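Local coordinates for histidine triad (HIT) protein (Clostridium difficile, PDB 4EGU) that binds guanosine monophosphate and a zinc ion, and probably hydrolyses or transfers nucleoside phosphates as other histidine triad proteins do, at residues A[7-12]-A[46-51]; A[30-35]-A[40-45]; A[83-88]-A[109-114]. All blocks are in the same frame, centred on the assembly; numbering follows the deposited sequence. Where two conformers were deposited one is given.

Contact 1 (A[7-12]-A[46-51]). With ZN (zinc ion), chain D; 5GP (guanosine-5'-monophosphate), chain C.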
loop_
_atom_site.group_PDB
_atom_site.type_symbol
_atom_site.label_atom_id
_atom_site.label_comp_id
_atom_site.label_asym_id
_atom_site.label_seq_id
_atom_site.Cartn_x
_atom_site.Cartn_y
_atom_site.Cartn_z
ATOM N N ILE A 7 -9.396 -16.835 -8.706
ATOM C CA ILE A 7 -9.301 -17.533 -7.446
ATOM C C ILE A 7 -9.897 -16.661 -6.330
ATOM O O ILE A 7 -10.569 -17.169 -5.441
ATOM C CB ILE A 7 -7.825 -17.906 -7.114
ATOM C CG1 ILE A 7 -7.254 -18.892 -8.136
ATOM C CG2 ILE A 7 -7.710 -18.472 -5.699
ATOM C CD1 ILE A 7 -5.744 -19.038 -8.044
ATOM N N PHE A 8 -9.634 -15.355 -6.344
ATOM C CA PHE A 8 -10.087 -14.509 -5.234
ATOM C C PHE A 8 -11.593 -14.248 -5.281
ATOM O O PHE A 8 -12.196 -14.095 -4.220
ATOM C CB PHE A 8 -9.283 -13.222 -5.120
ATOM C CG PHE A 8 -7.846 -13.406 -4.659
ATOM C CD1 PHE A 8 -7.304 -14.649 -4.340
ATOM C CD2 PHE A 8 -7.024 -12.302 -4.545
ATOM C CE1 PHE A 8 -5.972 -14.774 -3.927
ATOM C CE2 PHE A 8 -5.707 -12.424 -4.134
ATOM C CZ PHE A 8 -5.175 -13.663 -3.821
ATOM N N CYS A 9 -12.219 -14.218 -6.460
ATOM C CA CYS A 9 -13.679 -14.179 -6.496
ATOM C C CYS A 9 -14.252 -15.430 -5.833
ATOM O O CYS A 9 -15.231 -15.365 -5.098
ATOM C CB CYS A 9 -14.201 -14.068 -7.925
ATOM S SG CYS A 9 -14.146 -12.398 -8.654
ATOM N N LYS A 10 -13.650 -16.583 -6.099
ATOM C CA LYS A 10 -14.133 -17.841 -5.523
ATOM C C LYS A 10 -13.877 -17.894 -4.010
ATOM O O LYS A 10 -14.691 -18.439 -3.278
ATOM C CB LYS A 10 -13.467 -19.038 -6.193
ATOM C CG LYS A 10 -13.749 -19.243 -7.661
ATOM C CD LYS A 10 -12.940 -20.444 -8.168
ATOM C CE LYS A 10 -13.081 -20.664 -9.667
ATOM N NZ LYS A 10 -14.457 -21.066 -10.089
ATOM N N ILE A 11 -12.753 -17.341 -3.547
ATOM C CA ILE A 11 -12.477 -17.254 -2.119
ATOM C C ILE A 11 -13.469 -16.241 -1.470
ATOM O O ILE A 11 -14.017 -16.521 -0.414
ATOM C CB ILE A 11 -10.978 -16.905 -1.824
ATOM C CG1 ILE A 11 -10.068 -18.087 -2.189
ATOM C CG2 ILE A 11 -10.811 -16.502 -0.362
ATOM C CD1 ILE A 11 -8.591 -17.845 -2.006
ATOM N N ALA A 12 -13.717 -15.097 -2.113
ATOM C CA ALA A 12 -14.608 -14.054 -1.567
ATOM C C ALA A 12 -16.081 -14.449 -1.469
ATOM O O ALA A 12 -16.768 -14.030 -0.534
ATOM C CB ALA A 12 -14.498 -12.783 -2.381
ATOM N N LYS A 46 -14.739 -7.806 -2.037
ATOM C CA LYS A 46 -15.572 -8.842 -2.627
ATOM C C LYS A 46 -15.850 -8.547 -4.106
ATOM O O LYS A 46 -15.904 -9.469 -4.916
ATOM C CB LYS A 46 -16.863 -9.001 -1.821
ATOM C CG LYS A 46 -16.596 -9.603 -0.455
ATOM C CD LYS A 46 -17.850 -9.746 0.396
ATOM C CE LYS A 46 -17.548 -10.600 1.616
ATOM N NZ LYS A 46 -18.731 -10.781 2.471
ATOM N N LYS A 47 -16.011 -7.270 -4.452
ATOM C CA LYS A 47 -16.140 -6.845 -5.844
ATOM C C LYS A 47 -14.811 -7.061 -6.566
ATOM O O LYS A 47 -13.745 -6.756 -6.035
ATOM C CB LYS A 47 -16.532 -5.364 -5.925
ATOM C CG LYS A 47 -16.603 -4.809 -7.340
ATOM C CD LYS A 47 -17.179 -3.383 -7.385
ATOM C CE LYS A 47 -17.145 -2.774 -8.789
ATOM N NZ LYS A 47 -18.009 -3.516 -9.727
ATOM N N HIS A 48 -14.864 -7.583 -7.780
ATOM C CA HIS A 48 -13.669 -7.777 -8.594
ATOM C C HIS A 48 -13.259 -6.506 -9.336
ATOM O O HIS A 48 -14.013 -5.953 -10.138
ATOM C CB HIS A 48 -13.935 -8.887 -9.624
ATOM C CG HIS A 48 -12.754 -9.192 -10.477
ATOM N ND1 HIS A 48 -11.922 -10.275 -10.264
ATOM C CD2 HIS A 48 -12.238 -8.510 -11.524
ATOM C CE1 HIS A 48 -10.954 -10.247 -11.162
ATOM N NE2 HIS A 48 -11.118 -9.184 -11.931
ATOM N N TYR A 49 -12.028 -6.080 -9.076
ATOM C CA TYR A 49 -11.292 -5.124 -9.890
ATOM C C TYR A 49 -10.014 -5.829 -10.314
ATOM O O TYR A 49 -9.390 -6.506 -9.491
ATOM C CB TYR A 49 -10.888 -3.877 -9.089
ATOM C CG TYR A 49 -11.997 -3.026 -8.617
ATOM C CD1 TYR A 49 -12.542 -2.060 -9.466
ATOM C CD2 TYR A 49 -12.439 -3.102 -7.314
ATOM C CE1 TYR A 49 -13.527 -1.221 -9.038
ATOM C CE2 TYR A 49 -13.437 -2.271 -6.878
ATOM C CZ TYR A 49 -13.975 -1.327 -7.740
ATOM O OH TYR A 49 -14.967 -0.494 -7.279
ATOM N N ASP A 50 -9.579 -5.675 -11.562
ATOM C CA ASP A 50 -8.421 -6.419 -12.008
ATOM C C ASP A 50 -7.138 -5.984 -11.272
ATOM O O ASP A 50 -6.242 -6.787 -11.068
ATOM C CB ASP A 50 -8.176 -6.232 -13.517
ATOM C CG ASP A 50 -9.237 -6.851 -14.412
ATOM O OD1 ASP A 50 -10.016 -7.703 -13.973
ATOM O OD2 ASP A 50 -9.256 -6.481 -15.610
ATOM N N SER A 51 -7.047 -4.700 -10.922
ATOM C CA SER A 51 -5.843 -4.106 -10.335
ATOM C C SER A 51 -6.172 -2.694 -9.884
ATOM O O SER A 51 -7.235 -2.163 -10.188
ATOM C CB SER A 51 -4.699 -4.033 -11.350
ATOM O OG SER A 51 -4.901 -2.989 -12.279
HETATM ZN ZN ZN D . -11.971 -11.732 -8.824
HETATM P P 5GP C . 0.368 -11.486 -5.944
HETATM O O1P 5GP C . 1.778 -11.974 -6.193
HETATM O O2P 5GP C . -0.596 -11.657 -7.085
HETATM O O3P 5GP C . 0.383 -10.088 -5.489
HETATM O "O5'" 5GP C . -0.176 -12.210 -4.662
HETATM C "C5'" 5GP C . -1.063 -13.297 -4.778
HETATM C "C4'" 5GP C . -0.988 -14.135 -3.554
HETATM O "O4'" 5GP C . -2.076 -15.063 -3.567
HETATM C "C3'" 5GP C . 0.293 -14.964 -3.432
HETATM O "O3'" 5GP C . 1.059 -14.517 -2.311
HETATM C "C2'" 5GP C . -0.220 -16.407 -3.206
HETATM O "O2'" 5GP C . 0.480 -17.154 -2.230
HETATM C "C1'" 5GP C . -1.695 -16.191 -2.841
HETATM N N9 5GP C . -2.584 -17.277 -3.229
HETATM C C8 5GP C . -2.667 -17.794 -4.469
HETATM N N7 5GP C . -3.617 -18.749 -4.506
HETATM C C5 5GP C . -4.149 -18.818 -3.268
HETATM C C6 5GP C . -5.147 -19.612 -2.724
HETATM O O6 5GP C . -5.776 -20.498 -3.379
HETATM N N1 5GP C . -5.416 -19.379 -1.430
HETATM C C2 5GP C . -4.774 -18.447 -0.679
HETATM N N2 5GP C . -5.142 -18.326 0.606
HETATM N N3 5GP C . -3.794 -17.666 -1.160
HETATM C C4 5GP C . -3.501 -17.868 -2.464
#
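C9 and H48 meet through a zinc ion: they are half of the Cys2His2 site that fastens the N-terminal helix 7-12 to the loop leaving strand 39-45, with C6 and H100 of the same chain completing the four ligands. The loop opens at K46, whose backbone passes close to the last turn of the helix; the methyl group of A12 points toward it, CB to K46 CA 4.1 Å. The lysine chain runs on extended past A12, and its NZ reaches E23 in a salt bridge and the carbonyl O of D24. Next in contact is H48, with CG anti to the backbone N (chi1 -178°), which swings the ring towards the metal. Its ND1 binds zinc at 2.0 Å, C9 SG at 2.3 Å, and the sulfur sits at the edge of the imidazole, near its plane, 3.5 Å from ND1. The ring of H100, also on the zinc, stands about perpendicular to that of H48. Other residues of the helix serve the nucleotide: F8 CZ lies 3.4 Å from the ribose O4' of GMP, and I11 CD1 lies 3.6 Å from its N1. At D50 the loop turns its carboxylate back on H48, which with the zinc bond at ND1 helps fix the rotation of the ring: D50 OD1 accepts a hydrogen bond from H48 NE2 at 2.8 Å, only 3° out of the imidazole plane.

Contact 2 (A[30-35]-A[40-45]); sequences FNDLNP and HILVVP. With 5GP (guanosine-5'-monophosphate), chain C.
The nucleotide pocket of the HIT fold takes one of its walls from this beta hairpin, in which strand 27-31 pairs antiparallel with strand 39-45 and the turn after the first strand closes over the ribose of GMP. F30 and L42 form a hydrogen-bonded pair joined by two backbone bonds, and N31 faces I41 as the non-hydrogen-bonded pair. One step further on, past the end of the first strand, D32 N still bonds to H40 O at 2.9 Å. On the pocket side F30 stands with CG between its own N and carbonyl carbon (chi1 55°), a position that puts one face of the ring against L42: CB of L42 sits over that face, offset toward the rim, and L42 CD1 approaches F30 CE2 to 3.6 Å. The base of GMP brings N2 to the edge of the same ring and donates from it to N31 O at 2.9 Å.

D32 was modelled in two conformers; in the one described, the side chain serves both H40 and the ribose. Its CB is centred over the H40 imidazole, 3.6 Å from the centroid in a CH-pi contact, while the carboxylate reaches on to the sugar. D32 OD1 accepts from N34 N at 2.8 Å with its anti lone pair, an Asx turn that folds the segment round the ribose and brings N34 OD1 near O2'. H40 itself is pinned at both ring nitrogens, ND1 by the backbone N of V36 and NE2 by H104 of the predicted histidine triad motif, which binds GMP; H40 thus probably acts as a second-shell residue. A water bridges H40 N and N31 OD1 where the strands part. Inside the pocket, O3' of GMP donates to D32 OD2 at 2.6 Å.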
loop_
_atom_site.group_PDB
_atom_site.type_symbol
_atom_site.label_atom_id
_atom_site.label_comp_id
_atom_site.label_asym_id
_atom_site.label_seq_id
_atom_site.Cartn_x
_atom_site.Cartn_y
_atom_site.Cartn_z
ATOM N N PHE A 30 -7.894 -12.928 4.475
ATOM C CA PHE A 30 -7.618 -14.325 4.683
ATOM C C PHE A 30 -6.113 -14.551 4.626
ATOM O O PHE A 30 -5.372 -13.759 4.058
ATOM C CB PHE A 30 -8.397 -15.209 3.657
ATOM C CG PHE A 30 -8.160 -14.840 2.195
ATOM C CD1 PHE A 30 -8.850 -13.804 1.570
ATOM C CD2 PHE A 30 -7.205 -15.517 1.452
ATOM C CE1 PHE A 30 -8.597 -13.469 0.240
ATOM C CE2 PHE A 30 -6.963 -15.196 0.124
ATOM C CZ PHE A 30 -7.652 -14.164 -0.476
ATOM N N ASN A 31 -5.642 -15.634 5.213
ATOM C CA ASN A 31 -4.207 -15.879 5.192
ATOM C C ASN A 31 -3.715 -16.260 3.812
ATOM O O ASN A 31 -4.378 -17.003 3.086
ATOM C CB ASN A 31 -3.862 -16.975 6.173
ATOM C CG ASN A 31 -4.032 -16.538 7.607
ATOM O OD1 ASN A 31 -3.845 -15.364 7.961
ATOM N ND2 ASN A 31 -4.341 -17.492 8.452
ATOM N N ASP A 32 -2.527 -15.792 3.480
ATOM C CA ASP A 32 -1.912 -16.176 2.231
ATOM C C ASP A 32 -1.566 -17.662 2.304
ATOM O O ASP A 32 -1.073 -18.103 3.322
ATOM C CB ASP A 32 -0.656 -15.352 2.017
ATOM C CG ASP A 32 -0.144 -15.432 0.600
ATOM O OD1 ASP A 32 0.390 -16.494 0.239
ATOM O OD2 ASP A 32 -0.274 -14.443 -0.134
ATOM N N LEU A 33 -1.795 -18.396 1.213
ATOM C CA LEU A 33 -1.473 -19.823 1.151
ATOM C C LEU A 33 0.028 -20.092 1.298
ATOM O O LEU A 33 0.424 -21.155 1.774
ATOM C CB LEU A 33 -1.967 -20.396 -0.178
ATOM C CG LEU A 33 -1.744 -21.890 -0.421
ATOM C CD1 LEU A 33 -2.345 -22.730 0.693
ATOM C CD2 LEU A 33 -2.337 -22.258 -1.747
ATOM N N ASN A 34 0.849 -19.132 0.872
ATOM C CA ASN A 34 2.302 -19.267 0.816
ATOM C C ASN A 34 2.944 -18.118 1.594
ATOM O O ASN A 34 3.572 -17.237 1.005
ATOM C CB ASN A 34 2.779 -19.273 -0.651
ATOM C CG ASN A 34 2.068 -20.327 -1.503
ATOM O OD1 ASN A 34 1.244 -19.995 -2.376
ATOM N ND2 ASN A 34 2.355 -21.584 -1.244
ATOM N N PRO A 35 2.789 -18.116 2.934
ATOM C CA PRO A 35 3.187 -16.909 3.688
ATOM C C PRO A 35 4.666 -16.640 3.746
ATOM O O PRO A 35 5.468 -17.559 3.866
ATOM C CB PRO A 35 2.647 -17.204 5.099
ATOM C CG PRO A 35 2.605 -18.716 5.173
ATOM C CD PRO A 35 2.169 -19.140 3.800
ATOM N N HIS A 40 0.841 -13.078 7.272
ATOM C CA HIS A 40 0.839 -12.750 5.854
ATOM C C HIS A 40 -0.615 -12.876 5.423
ATOM O O HIS A 40 -1.137 -13.980 5.225
ATOM C CB HIS A 40 1.749 -13.641 5.037
ATOM C CG HIS A 40 1.835 -13.203 3.611
ATOM N ND1 HIS A 40 2.733 -13.741 2.726
ATOM C CD2 HIS A 40 1.142 -12.262 2.925
ATOM C CE1 HIS A 40 2.578 -13.160 1.551
ATOM N NE2 HIS A 40 1.618 -12.260 1.645
ATOM N N ILE A 41 -1.280 -11.725 5.382
ATOM C CA ILE A 41 -2.718 -11.645 5.232
ATOM C C ILE A 41 -3.040 -10.912 3.937
ATOM O O ILE A 41 -2.417 -9.906 3.628
ATOM C CB ILE A 41 -3.318 -10.910 6.454
ATOM C CG1 ILE A 41 -3.072 -11.716 7.732
ATOM C CG2 ILE A 41 -4.803 -10.639 6.249
ATOM C CD1 ILE A 41 -3.203 -10.901 9.017
ATOM N N LEU A 42 -4.009 -11.433 3.194
ATOM C CA LEU A 42 -4.508 -10.790 1.982
ATOM C C LEU A 42 -5.836 -10.122 2.316
ATOM O O LEU A 42 -6.724 -10.753 2.878
ATOM C CB LEU A 42 -4.731 -11.823 0.886
ATOM C CG LEU A 42 -3.457 -12.438 0.353
ATOM C CD1 LEU A 42 -3.711 -13.740 -0.379
ATOM C CD2 LEU A 42 -2.812 -11.456 -0.618
ATOM N N VAL A 43 -5.971 -8.851 1.934
ATOM C CA VAL A 43 -7.196 -8.105 2.139
ATOM C C VAL A 43 -7.767 -7.772 0.774
ATOM O O VAL A 43 -7.075 -7.162 -0.046
ATOM C CB VAL A 43 -6.964 -6.806 2.952
ATOM C CG1 VAL A 43 -8.292 -6.176 3.298
ATOM C CG2 VAL A 43 -6.175 -7.096 4.227
ATOM N N VAL A 44 -8.997 -8.205 0.494
ATOM C CA VAL A 44 -9.579 -8.065 -0.853
ATOM C C VAL A 44 -10.997 -7.535 -0.797
ATOM O O VAL A 44 -11.764 -7.893 0.112
ATOM C CB VAL A 44 -9.620 -9.359 -1.677
ATOM C CG1 VAL A 44 -8.276 -10.023 -1.643
ATOM C CG2 VAL A 44 -10.715 -10.321 -1.182
ATOM N N PRO A 45 -11.369 -6.704 -1.777
ATOM C CA PRO A 45 -12.783 -6.409 -1.923
ATOM C C PRO A 45 -13.487 -7.653 -2.418
ATOM O O PRO A 45 -12.929 -8.442 -3.170
ATOM C CB PRO A 45 -12.812 -5.317 -3.002
ATOM C CG PRO A 45 -11.607 -5.591 -3.822
ATOM C CD PRO A 45 -10.591 -6.187 -2.917
HETATM P P 5GP C . 0.368 -11.486 -5.944
HETATM O O1P 5GP C . 1.778 -11.974 -6.193
HETATM O O2P 5GP C . -0.596 -11.657 -7.085
HETATM O O3P 5GP C . 0.383 -10.088 -5.489
HETATM O "O5'" 5GP C . -0.176 -12.210 -4.662
HETATM C "C5'" 5GP C . -1.063 -13.297 -4.778
HETATM C "C4'" 5GP C . -0.988 -14.135 -3.554
HETATM O "O4'" 5GP C . -2.076 -15.063 -3.567
HETATM C "C3'" 5GP C . 0.293 -14.964 -3.432
HETATM O "O3'" 5GP C . 1.059 -14.517 -2.311
HETATM C "C2'" 5GP C . -0.220 -16.407 -3.206
HETATM O "O2'" 5GP C . 0.480 -17.154 -2.230
HETATM C "C1'" 5GP C . -1.695 -16.191 -2.841
HETATM N N9 5GP C . -2.584 -17.277 -3.229
HETATM C C8 5GP C . -2.667 -17.794 -4.469
HETATM N N7 5GP C . -3.617 -18.749 -4.506
HETATM C C5 5GP C . -4.149 -18.818 -3.268
HETATM C C6 5GP C . -5.147 -19.612 -2.724
HETATM O O6 5GP C . -5.776 -20.498 -3.379
HETATM N N1 5GP C . -5.416 -19.379 -1.430
HETATM C C2 5GP C . -4.774 -18.447 -0.679
HETATM N N2 5GP C . -5.142 -18.326 0.606
HETATM N N3 5GP C . -3.794 -17.666 -1.160
HETATM C C4 5GP C . -3.501 -17.868 -2.464
HETATM O O HOH W 1 -0.981 -15.006 8.353
HETATM O O HOH W 2 -0.496 -16.949 5.877
#

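Contact 3 (A[83-88]-A[109-114]); sequences GFRVIN and KKLPNY
The guanidinium of R85 has L111 over one face, with CD1 above its centre and CB 3.6 Å from NH2; at its edge lie P112 O and the ring of Y114. The tyrosine ring stands nearly perpendicular to it, the two planes 88° apart, and carries CG of P112 above one of its own faces. The arginine chain leaves the strand with CG anti to the backbone N and then bends at chi3 (-64°), which turns the group onto the C-terminal loop; on the way L111 slides past it in the opposite direction, CD1 coming 3.6 Å from R85 CB. R85 NH1 gives P112 O a nearly straight bond of 2.8 Å, the oxygen almost in the guanidinium plane, and NH2 adds a weak one to the same oxygen. Strand 84-90 is the edge of this chain's sheet, and in the dimer it pairs antiparallel with its counterpart in the second subunit, so that one sheet runs through both chains, as in other HIT dimers. The loop after strand 103-107 returns along this seam: R85 NH2 also bonds to G94 O of the second subunit, and Y114 stacks on Y114 of that chain. Y114 CD2 comes 3.7 Å from R85 NH1.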
loop_
_atom_site.group_PDB
_atom_site.type_symbol
_atom_site.label_atom_id
_atom_site.label_comp_id
_atom_site.label_asym_id
_atom_site.label_seq_id
_atom_site.Cartn_x
_atom_site.Cartn_y
_atom_site.Cartn_z
ATOM N N GLY A 83 4.725 -3.297 14.349
ATOM C CA GLY A 83 4.901 -2.778 13.003
ATOM C C GLY A 83 4.464 -3.784 11.942
ATOM O O GLY A 83 4.290 -4.979 12.189
ATOM N N PHE A 84 4.316 -3.283 10.718
ATOM C CA PHE A 84 3.832 -4.113 9.628
ATOM C C PHE A 84 4.097 -3.398 8.308
ATOM O O PHE A 84 4.407 -2.215 8.296
ATOM C CB PHE A 84 2.333 -4.457 9.796
ATOM C CG PHE A 84 1.407 -3.277 9.894
ATOM C CD1 PHE A 84 1.157 -2.653 11.105
ATOM C CD2 PHE A 84 0.737 -2.822 8.768
ATOM C CE1 PHE A 84 0.268 -1.606 11.199
ATOM C CE2 PHE A 84 -0.159 -1.769 8.853
ATOM C CZ PHE A 84 -0.394 -1.159 10.070
ATOM N N ARG A 85 3.948 -4.130 7.212
ATOM C CA ARG A 85 4.102 -3.568 5.878
ATOM C C ARG A 85 2.857 -3.908 5.062
ATOM O O ARG A 85 2.296 -5.004 5.178
ATOM C CB ARG A 85 5.359 -4.153 5.205
ATOM C CG ARG A 85 5.708 -3.512 3.877
ATOM C CD ARG A 85 7.033 -4.028 3.350
ATOM N NE ARG A 85 8.110 -3.654 4.245
ATOM C CZ ARG A 85 9.268 -4.300 4.363
ATOM N NH1 ARG A 85 9.529 -5.355 3.608
ATOM N NH2 ARG A 85 10.121 -3.914 5.274
ATOM N N VAL A 86 2.456 -2.936 4.248
ATOM C CA VAL A 86 1.311 -3.074 3.345
ATOM C C VAL A 86 1.840 -2.974 1.908
ATOM O O VAL A 86 2.563 -2.040 1.584
ATOM C CB VAL A 86 0.294 -1.973 3.612
ATOM C CG1 VAL A 86 -0.867 -2.028 2.621
ATOM C CG2 VAL A 86 -0.202 -2.021 5.050
ATOM N N ILE A 87 1.475 -3.932 1.064
ATOM C CA ILE A 87 1.957 -3.990 -0.309
ATOM C C ILE A 87 0.787 -4.220 -1.272
ATOM O O ILE A 87 -0.038 -5.118 -1.075
ATOM C CB ILE A 87 3.000 -5.105 -0.510
ATOM C CG1 ILE A 87 4.125 -5.019 0.527
ATOM C CG2 ILE A 87 3.562 -5.015 -1.940
ATOM C CD1 ILE A 87 3.960 -6.011 1.644
ATOM N N ASN A 88 0.767 -3.428 -2.346
ATOM C CA ASN A 88 -0.059 -3.718 -3.511
ATOM C C ASN A 88 0.853 -3.897 -4.720
ATOM O O ASN A 88 1.713 -3.055 -4.985
ATOM C CB ASN A 88 -1.076 -2.605 -3.806
ATOM C CG ASN A 88 -1.921 -2.942 -5.019
ATOM O OD1 ASN A 88 -1.631 -2.512 -6.134
ATOM N ND2 ASN A 88 -2.945 -3.733 -4.819
ATOM N N LYS A 109 7.382 -10.087 12.534
ATOM C CA LYS A 109 8.830 -10.249 12.522
ATOM C C LYS A 109 9.426 -8.955 11.965
ATOM O O LYS A 109 8.756 -8.173 11.290
ATOM C CB LYS A 109 9.282 -11.435 11.651
ATOM C CG LYS A 109 9.069 -11.253 10.154
ATOM C CD LYS A 109 9.577 -12.431 9.346
ATOM C CE LYS A 109 10.927 -12.222 8.823
ATOM N NZ LYS A 109 11.309 -13.314 7.919
ATOM N N LYS A 110 10.712 -8.761 12.238
ATOM C CA LYS A 110 11.434 -7.652 11.640
ATOM C C LYS A 110 11.624 -7.950 10.153
ATOM O O LYS A 110 12.374 -8.864 9.804
ATOM C CB LYS A 110 12.778 -7.419 12.318
ATOM C CG LYS A 110 13.630 -6.340 11.632
ATOM C CD LYS A 110 12.956 -4.969 11.606
ATOM C CE LYS A 110 13.959 -3.822 11.385
ATOM N NZ LYS A 110 14.151 -3.444 9.947
ATOM N N LEU A 111 10.944 -7.211 9.269
ATOM C CA LEU A 111 10.922 -7.563 7.854
ATOM C C LEU A 111 12.171 -7.071 7.140
ATOM O O LEU A 111 12.671 -5.994 7.438
ATOM C CB LEU A 111 9.695 -6.957 7.182
ATOM C CG LEU A 111 8.357 -7.416 7.731
ATOM C CD1 LEU A 111 7.250 -6.512 7.211
ATOM C CD2 LEU A 111 8.081 -8.868 7.357
ATOM N N PRO A 112 12.694 -7.866 6.188
ATOM C CA PRO A 112 13.795 -7.373 5.346
ATOM C C PRO A 112 13.303 -6.329 4.333
ATOM O O PRO A 112 12.141 -6.354 3.978
ATOM C CB PRO A 112 14.253 -8.636 4.620
ATOM C CG PRO A 112 13.011 -9.440 4.505
ATOM C CD PRO A 112 12.283 -9.228 5.794
ATOM N N ASN A 113 14.195 -5.470 3.835
ATOM C CA ASN A 113 13.875 -4.584 2.718
ATOM C C ASN A 113 14.120 -5.356 1.433
ATOM O O ASN A 113 15.206 -5.338 0.864
ATOM C CB ASN A 113 14.696 -3.292 2.745
ATOM C CG ASN A 113 14.242 -2.303 1.692
ATOM O OD1 ASN A 113 13.612 -2.680 0.698
ATOM N ND2 ASN A 113 14.576 -1.041 1.885
ATOM N N TYR A 114 13.098 -6.096 1.026
ATOM C CA TYR A 114 13.216 -6.996 -0.098
ATOM C C TYR A 114 13.690 -6.273 -1.363
ATOM O O TYR A 114 14.500 -6.784 -2.124
ATOM C CB TYR A 114 11.877 -7.627 -0.383
ATOM C CG TYR A 114 11.413 -8.614 0.634
ATOM C CD1 TYR A 114 12.017 -9.856 0.683
ATOM C CD2 TYR A 114 10.371 -8.345 1.510
ATOM C CE1 TYR A 114 11.633 -10.802 1.569
ATOM C CE2 TYR A 114 9.964 -9.311 2.424
ATOM C CZ TYR A 114 10.615 -10.534 2.438
ATOM O OH TYR A 114 10.241 -11.514 3.326
#

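In the fold
Contacts 1 and 2 share one wall of the nucleotide pocket: F8 of helix 7-12 packs edge-to-face on F30 and against L42 and V44, so the zinc-held helix packs on part of the hairpin. Contact 3 lies on the other side of the chain's centre from contact 1, about 24 Å away between centres, and does not touch contact 2, though both reach the same sheet. Contact 2 is buried and built on strand pairing and ring packing; contact 1 is partly buried, with a metal in place of direct bonds between its segments; contact 3 is buried with help from the second subunit and depends on one arginine gripping a loop carbonyl.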